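Local coordinates for uncharacterized protein (Corynebacterium glutamicum, PDB 2NSF) that probably isomerises maleylpyruvate in a mycothiol-dependent reaction and binds a zinc ion at a site formed by two histidines and a glutamate, at residues A[225-238]-A[246-258]. Numbering follows the deposited sequence.
Sequences EVVVSGSLAGIVRY and GVTSSTGEVPEPP. With SO4 (sulfate ion), chain D.
Tyr238 reaches out of helix 232-239 and lays its ring against the chain that follows strand 247-249. A chi1 of 169° swings the ring away from its own backbone N and out toward 254-257, and OH gives a short hydrogen bond of 2.6 Å to Pro255 O. The acceptor lies at the ring edge, yet the hydroxyl stands above the carbonyl plane rather than on a lone pair. Pro257 comes from the opposite direction and sets CG over one ring face, 4.2 Å from the centroid, a CH-pi contact for which the rigid, puckered proline ring is well suited. Val228 CG1 lies over the other face, toward the rim, while Val254 CG1 meets CE1 obliquely at 3.4 Å. A tyrosine thus joins an apolar clamp to a polar tie to the loop 254-257.

Val247 fills the angle between strand and helix. Its CB and CG2 press on Val228 CG1, both at 3.5 Å, tighter than usual, and CG1 lies against Gly234 O. Glycine suits position 234 because a side chain there would run into Gly246 O. Water bridges Gly234 O and Gly246 N.

Along the strands, Ser229 and Thr248 form an antiparallel hydrogen-bonded pair through their backbones. Beyond them comes Ser250, small and polar, the second residue of the type I turn Ser249-Gly252: OG, at chi1 60°, accepts the Val227 N-H in a nearly straight bond of 2.9 Å, while Ser250 N donates to Val227 O. Val226 CG1 reaches toward Pro255 CD, 4.1 Å away.

Strand 226-230 also pairs with strand 206-210, so strand 247-249 forms an edge, within this chain, of the mixed sheet of the MDMPI C-terminal domain, where helix 232-239 links the two adjacent antiparallel strands, away from the zinc site.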
ATOM      1  N   GLU A 225      25.769 -12.984  -0.115  1.00 32.01           N
ATOM      2  CA  GLU A 225      24.875 -12.239   0.744  1.00 30.03           C
ATOM      3  C   GLU A 225      25.195 -10.753   0.741  1.00 27.86           C
ATOM      4  O   GLU A 225      26.356 -10.350   0.820  1.00 26.24           O
ATOM      5  CB  GLU A 225      24.954 -12.761   2.177  1.00 31.50           C
ATOM      6  CG  GLU A 225      24.011 -12.044   3.122  1.00 35.05           C
ATOM      7  CD  GLU A 225      24.292 -12.344   4.577  1.00 36.63           C
ATOM      8  OE1 GLU A 225      25.378 -11.974   5.073  1.00 38.46           O
ATOM      9  OE2 GLU A 225      23.422 -12.951   5.228  1.00 38.59           O
ATOM     10  N   VAL A 226      24.151  -9.944   0.622  1.00 25.16           N
ATOM     11  CA  VAL A 226      24.278  -8.498   0.658  1.00 23.26           C
ATOM     12  C   VAL A 226      23.230  -8.052   1.669  1.00 22.02           C
ATOM     13  O   VAL A 226      22.034  -8.252   1.462  1.00 20.67           O
ATOM     14  CB  VAL A 226      23.986  -7.852  -0.705  1.00 24.18           C
ATOM     15  CG1 VAL A 226      24.057  -6.329  -0.588  1.00 26.08           C
ATOM     16  CG2 VAL A 226      24.991  -8.345  -1.730  1.00 24.73           C
ATOM     17  N   VAL A 227      23.687  -7.475   2.775  1.00 21.72           N
ATOM     18  CA  VAL A 227      22.782  -7.020   3.819  1.00 20.43           C
ATOM     19  C   VAL A 227      22.565  -5.518   3.747  1.00 20.26           C
ATOM     20  O   VAL A 227      23.516  -4.738   3.849  1.00 20.84           O
ATOM     21  CB  VAL A 227      23.331  -7.370   5.219  1.00 21.07           C
ATOM     22  CG1 VAL A 227      22.321  -6.981   6.289  1.00 21.37           C
ATOM     23  CG2 VAL A 227      23.637  -8.854   5.297  1.00 22.03           C
ATOM     24  N   VAL A 228      21.312  -5.120   3.548  1.00 18.71           N
ATOM     25  CA  VAL A 228      20.946  -3.710   3.491  1.00 19.81           C
ATOM     26  C   VAL A 228      20.272  -3.446   4.827  1.00 19.45           C
ATOM     27  O   VAL A 228      19.211  -3.999   5.111  1.00 19.12           O
ATOM     28  CB  VAL A 228      19.964  -3.430   2.337  1.00 21.31           C
ATOM     29  CG1 VAL A 228      19.465  -1.991   2.407  1.00 21.50           C
ATOM     30  CG2 VAL A 228      20.657  -3.684   1.008  1.00 21.24           C
ATOM     31  N   SER A 229      20.890  -2.603   5.649  1.00 21.02           N
ATOM     32  CA  SER A 229      20.351  -2.344   6.976  1.00 20.71           C
ATOM     33  C   SER A 229      20.032  -0.891   7.307  1.00 20.28           C
ATOM     34  O   SER A 229      20.540   0.044   6.682  1.00 19.63           O
ATOM     35  CB  SER A 229      21.319  -2.889   8.027  1.00 24.48           C
ATOM     36  OG  SER A 229      22.575  -2.245   7.908  1.00 27.82           O
ATOM     37  N   GLY A 230      19.183  -0.727   8.316  1.00 20.31           N
ATOM     38  CA  GLY A 230      18.783   0.592   8.771  1.00 20.91           C
ATOM     39  C   GLY A 230      17.644   0.419   9.751  1.00 20.47           C
ATOM     40  O   GLY A 230      17.438  -0.677  10.272  1.00 19.11           O
ATOM     41  N   SER A 231      16.907   1.490  10.028  1.00 20.55           N
ATOM     42  CA  SER A 231      15.769   1.380  10.928  1.00 21.39           C
ATOM     43  C   SER A 231      14.671   0.729  10.092  1.00 21.03           C
ATOM     44  O   SER A 231      14.807   0.607   8.875  1.00 20.01           O
ATOM     45  CB  SER A 231      15.304   2.762  11.391  1.00 22.85           C
ATOM     46  OG  SER A 231      14.826   3.525  10.291  1.00 25.68           O
ATOM     47  N   LEU A 232      13.582   0.328  10.735  1.00 19.27           N
ATOM     48  CA  LEU A 232      12.488  -0.309  10.011  1.00 19.91           C
ATOM     49  C   LEU A 232      11.932   0.613   8.924  1.00 21.19           C
ATOM     50  O   LEU A 232      11.686   0.182   7.797  1.00 19.35           O
ATOM     51  CB  LEU A 232      11.381  -0.713  10.986  1.00 21.97           C
ATOM     52  CG  LEU A 232      10.207  -1.526  10.442  1.00 22.67           C
ATOM     53  CD1 LEU A 232      10.696  -2.868   9.894  1.00 23.47           C
ATOM     54  CD2 LEU A 232       9.192  -1.738  11.555  1.00 23.62           C
ATOM     55  N   ALA A 233      11.740   1.890   9.252  1.00 19.88           N
ATOM     56  CA  ALA A 233      11.219   2.827   8.261  1.00 19.69           C
ATOM     57  C   ALA A 233      12.190   2.911   7.084  1.00 19.44           C
ATOM     58  O   ALA A 233      11.781   2.996   5.928  1.00 19.19           O
ATOM     59  CB  ALA A 233      11.029   4.201   8.884  1.00 19.51           C
ATOM     60  N   GLY A 234      13.483   2.873   7.394  1.00 17.62           N
ATOM     61  CA  GLY A 234      14.492   2.945   6.353  1.00 19.28           C
ATOM     62  C   GLY A 234      14.488   1.764   5.394  1.00 19.76           C
ATOM     63  O   GLY A 234      14.571   1.953   4.177  1.00 18.68           O
ATOM     64  N   ILE A 235      14.391   0.544   5.915  1.00 19.43           N
ATOM     65  CA  ILE A 235      14.406  -0.604   5.018  1.00 18.97           C
ATOM     66  C   ILE A 235      13.103  -0.751   4.257  1.00 17.83           C
ATOM     67  O   ILE A 235      13.103  -1.255   3.144  1.00 18.08           O
ATOM     68  CB  ILE A 235      14.751  -1.940   5.745  1.00 19.77           C
ATOM     69  CG1 ILE A 235      13.705  -2.286   6.802  1.00 20.68           C
ATOM     70  CG2 ILE A 235      16.143  -1.832   6.364  1.00 21.34           C
ATOM     71  CD1 ILE A 235      13.873  -3.688   7.381  1.00 21.06           C
ATOM     72  N   VAL A 236      11.994  -0.302   4.840  1.00 17.88           N
ATOM     73  CA  VAL A 236      10.723  -0.392   4.136  1.00 16.76           C
ATOM     74  C   VAL A 236      10.687   0.634   2.999  1.00 17.64           C
ATOM     75  O   VAL A 236      10.213   0.324   1.911  1.00 16.38           O
ATOM     76  CB  VAL A 236       9.525  -0.199   5.088  1.00 15.82           C
ATOM     77  CG1 VAL A 236       8.214  -0.154   4.288  1.00 15.72           C
ATOM     78  CG2 VAL A 236       9.476  -1.358   6.080  1.00 14.65           C
ATOM     79  N   ARG A 237      11.192   1.847   3.230  1.00 17.67           N
ATOM     80  CA  ARG A 237      11.212   2.839   2.148  1.00 18.85           C
ATOM     81  C   ARG A 237      12.041   2.250   1.011  1.00 18.64           C
ATOM     82  O   ARG A 237      11.677   2.348  -0.164  1.00 18.71           O
ATOM     83  CB  ARG A 237      11.853   4.160   2.600  1.00 19.73           C
ATOM     84  CG  ARG A 237      12.141   5.131   1.443  1.00 20.46           C
ATOM     85  CD  ARG A 237      12.890   6.390   1.891  1.00 21.48           C
ATOM     86  NE  ARG A 237      12.002   7.422   2.431  1.00 25.16           N
ATOM     87  CZ  ARG A 237      11.212   8.200   1.693  1.00 25.74           C
ATOM     88  NH1 ARG A 237      10.443   9.108   2.277  1.00 24.10           N
ATOM     89  NH2 ARG A 237      11.191   8.075   0.371  1.00 26.75           N
ATOM     90  N   TYR A 238      13.162   1.635   1.377  1.00 17.63           N
ATOM     91  CA  TYR A 238      14.060   1.018   0.406  1.00 18.42           C
ATOM     92  C   TYR A 238      13.396  -0.135  -0.344  1.00 18.02           C
ATOM     93  O   TYR A 238      13.409  -0.172  -1.576  1.00 19.66           O
ATOM     94  CB  TYR A 238      15.324   0.502   1.114  1.00 18.23           C
ATOM     95  CG  TYR A 238      16.185  -0.389   0.245  1.00 19.35           C
ATOM     96  CD1 TYR A 238      16.950   0.139  -0.797  1.00 19.07           C
ATOM     97  CD2 TYR A 238      16.211  -1.770   0.444  1.00 20.25           C
ATOM     98  CE1 TYR A 238      17.721  -0.689  -1.620  1.00 19.80           C
ATOM     99  CE2 TYR A 238      16.976  -2.606  -0.372  1.00 21.18           C
ATOM    100  CZ  TYR A 238      17.725  -2.058  -1.401  1.00 21.67           C
ATOM    101  OH  TYR A 238      18.477  -2.878  -2.211  1.00 21.42           O
ATOM    102  N   GLY A 246      17.811   5.860   3.771  1.00 26.86           N
ATOM    103  CA  GLY A 246      17.773   5.350   5.130  1.00 26.14           C
ATOM    104  C   GLY A 246      18.479   4.030   5.362  1.00 25.11           C
ATOM    105  O   GLY A 246      18.300   3.412   6.411  1.00 23.80           O
ATOM    106  N   VAL A 247      19.291   3.590   4.407  1.00 22.91           N
ATOM    107  CA  VAL A 247      19.983   2.311   4.555  1.00 23.01           C
ATOM    108  C   VAL A 247      21.430   2.328   4.079  1.00 23.47           C
ATOM    109  O   VAL A 247      21.850   3.231   3.355  1.00 24.30           O
ATOM    110  CB  VAL A 247      19.247   1.201   3.771  1.00 22.49           C
ATOM    111  CG1 VAL A 247      17.796   1.109   4.220  1.00 23.01           C
ATOM    112  CG2 VAL A 247      19.312   1.489   2.280  1.00 23.20           C
ATOM    113  N   THR A 248      22.187   1.314   4.492  1.00 23.97           N
ATOM    114  CA  THR A 248      23.580   1.156   4.074  1.00 24.50           C
ATOM    115  C   THR A 248      23.762  -0.309   3.698  1.00 25.01           C
ATOM    116  O   THR A 248      22.946  -1.155   4.079  1.00 23.51           O
ATOM    117  CB  THR A 248      24.588   1.516   5.188  1.00 24.87           C
ATOM    118  OG1 THR A 248      24.389   0.662   6.321  1.00 25.22           O
ATOM    119  CG2 THR A 248      24.422   2.969   5.603  1.00 26.35           C
ATOM    120  N   SER A 249      24.823  -0.608   2.954  1.00 24.32           N
ATOM    121  CA  SER A 249      25.091  -1.972   2.511  1.00 25.51           C
ATOM    122  C   SER A 249      26.339  -2.581   3.137  1.00 26.14           C
ATOM    123  O   SER A 249      27.329  -1.894   3.376  1.00 26.67           O
ATOM    124  CB  SER A 249      25.231  -2.009   0.985  1.00 25.66           C
ATOM    125  OG  SER A 249      25.640  -3.290   0.538  1.00 26.09           O
ATOM    126  N   SER A 250      26.280  -3.882   3.392  1.00 27.00           N
ATOM    127  CA  SER A 250      27.397  -4.608   3.981  1.00 29.60           C
ATOM    128  C   SER A 250      28.571  -4.683   3.006  1.00 32.26           C
ATOM    129  O   SER A 250      29.693  -4.998   3.400  1.00 33.66           O
ATOM    130  CB  SER A 250      26.952  -6.020   4.362  1.00 29.14           C
ATOM    131  OG  SER A 250      26.505  -6.724   3.218  1.00 24.00           O
ATOM    132  N   THR A 251      28.302  -4.398   1.733  1.00 34.29           N
ATOM    133  CA  THR A 251      29.341  -4.427   0.705  1.00 36.44           C
ATOM    134  C   THR A 251      29.782  -3.018   0.335  1.00 37.38           C
ATOM    135  O   THR A 251      30.586  -2.831  -0.582  1.00 37.92           O
ATOM    136  CB  THR A 251      28.848  -5.113  -0.576  1.00 36.34           C
ATOM    137  OG1 THR A 251      27.738  -4.379  -1.111  1.00 36.23           O
ATOM    138  CG2 THR A 251      28.418  -6.541  -0.285  1.00 36.14           C
ATOM    139  N   GLY A 252      29.244  -2.029   1.043  1.00 37.94           N
ATOM    140  CA  GLY A 252      29.600  -0.649   0.776  1.00 39.23           C
ATOM    141  C   GLY A 252      28.756   0.018  -0.292  1.00 40.32           C
ATOM    142  O   GLY A 252      28.816   1.235  -0.462  1.00 40.73           O
ATOM    143  N   GLU A 253      27.963  -0.764  -1.014  1.00 40.17           N
ATOM    144  CA  GLU A 253      27.121  -0.199  -2.063  1.00 40.65           C
ATOM    145  C   GLU A 253      25.737  -0.846  -2.087  1.00 36.87           C
ATOM    146  O   GLU A 253      25.609  -2.057  -2.239  1.00 35.60           O
ATOM    147  CB  GLU A 253      27.801  -0.367  -3.420  1.00 44.94           C
ATOM    148  CG  GLU A 253      27.057   0.257  -4.591  1.00 52.39           C
ATOM    149  CD  GLU A 253      27.703   1.541  -5.079  1.00 56.61           C
ATOM    150  OE1 GLU A 253      28.936   1.679  -4.924  1.00 59.71           O
ATOM    151  OE2 GLU A 253      26.986   2.404  -5.633  1.00 59.06           O
ATOM    152  N   VAL A 254      24.709  -0.014  -1.941  1.00 34.27           N
ATOM    153  CA  VAL A 254      23.323  -0.470  -1.932  1.00 31.09           C
ATOM    154  C   VAL A 254      22.814  -0.748  -3.343  1.00 30.65           C
ATOM    155  O   VAL A 254      22.781   0.143  -4.189  1.00 30.26           O
ATOM    156  CB  VAL A 254      22.400   0.584  -1.271  1.00 30.49           C
ATOM    157  CG1 VAL A 254      20.973   0.070  -1.214  1.00 28.89           C
ATOM    158  CG2 VAL A 254      22.903   0.914   0.126  1.00 29.37           C
ATOM    159  N   PRO A 255      22.409  -1.995  -3.613  1.00 29.38           N
ATOM    160  CA  PRO A 255      21.905  -2.351  -4.939  1.00 29.52           C
ATOM    161  C   PRO A 255      20.467  -1.905  -5.117  1.00 29.36           C
ATOM    162  O   PRO A 255      19.772  -1.634  -4.139  1.00 27.32           O
ATOM    163  CB  PRO A 255      22.028  -3.868  -4.952  1.00 29.58           C
ATOM    164  CG  PRO A 255      21.713  -4.222  -3.530  1.00 29.65           C
ATOM    165  CD  PRO A 255      22.498  -3.185  -2.746  1.00 29.80           C
ATOM    166  N   GLU A 256      20.024  -1.811  -6.365  1.00 30.19           N
ATOM    167  CA  GLU A 256      18.640  -1.445  -6.597  1.00 31.71           C
ATOM    168  C   GLU A 256      17.848  -2.690  -6.241  1.00 30.58           C
ATOM    169  O   GLU A 256      18.150  -3.790  -6.704  1.00 30.18           O
ATOM    170  CB  GLU A 256      18.408  -1.043  -8.053  1.00 36.04           C
ATOM    171  CG  GLU A 256      18.786   0.404  -8.326  1.00 42.20           C
ATOM    172  CD  GLU A 256      18.137   1.360  -7.339  1.00 45.44           C
ATOM    173  OE1 GLU A 256      16.889   1.446  -7.323  1.00 46.86           O
ATOM    174  OE2 GLU A 256      18.873   2.021  -6.575  1.00 47.84           O
ATOM    175  N   PRO A 257      16.830  -2.537  -5.391  1.00 28.65           N
ATOM    176  CA  PRO A 257      16.013  -3.677  -4.984  1.00 27.30           C
ATOM    177  C   PRO A 257      15.103  -4.187  -6.086  1.00 26.42           C
ATOM    178  O   PRO A 257      14.857  -3.494  -7.081  1.00 24.69           O
ATOM    179  CB  PRO A 257      15.221  -3.116  -3.815  1.00 27.31           C
ATOM    180  CG  PRO A 257      14.958  -1.707  -4.278  1.00 27.25           C
ATOM    181  CD  PRO A 257      16.319  -1.288  -4.797  1.00 27.86           C
ATOM    182  N   PRO A 258      14.608  -5.422  -5.936  1.00 25.14           N
ATOM    183  CA  PRO A 258      13.708  -5.992  -6.935  1.00 26.50           C
ATOM    184  C   PRO A 258      12.460  -5.113  -6.933  1.00 27.58           C
ATOM    185  O   PRO A 258      12.127  -4.506  -5.918  1.00 26.32           O
ATOM    186  CB  PRO A 258      13.415  -7.386  -6.386  1.00 25.05           C
ATOM    187  CG  PRO A 258      14.665  -7.724  -5.643  1.00 26.79           C
ATOM    188  CD  PRO A 258      14.995  -6.432  -4.935  1.00 26.14           C
TER
HETATM  189  S   SO4 D 403      11.782   8.580   6.214  1.00 43.99           S
HETATM  190  O1  SO4 D 403      11.808  10.027   5.906  1.00 45.16           O
HETATM  191  O2  SO4 D 403      10.624   8.153   7.027  1.00 42.88           O
HETATM  192  O3  SO4 D 403      12.060   7.709   5.056  1.00 44.51           O
HETATM  193  O4  SO4 D 403      12.925   8.380   7.084  1.00 49.49           O
HETATM  194  O   HOH W   1      27.796  -9.000   2.593  1.00 41.52           O
HETATM  195  O   HOH W   2      22.569   1.643   8.333  1.00 45.58           O
HETATM  196  O   HOH W   3      17.354   4.022   8.788  1.00 26.58           O
HETATM  197  O   HOH W   4      15.794   4.044   2.721  1.00 20.49           O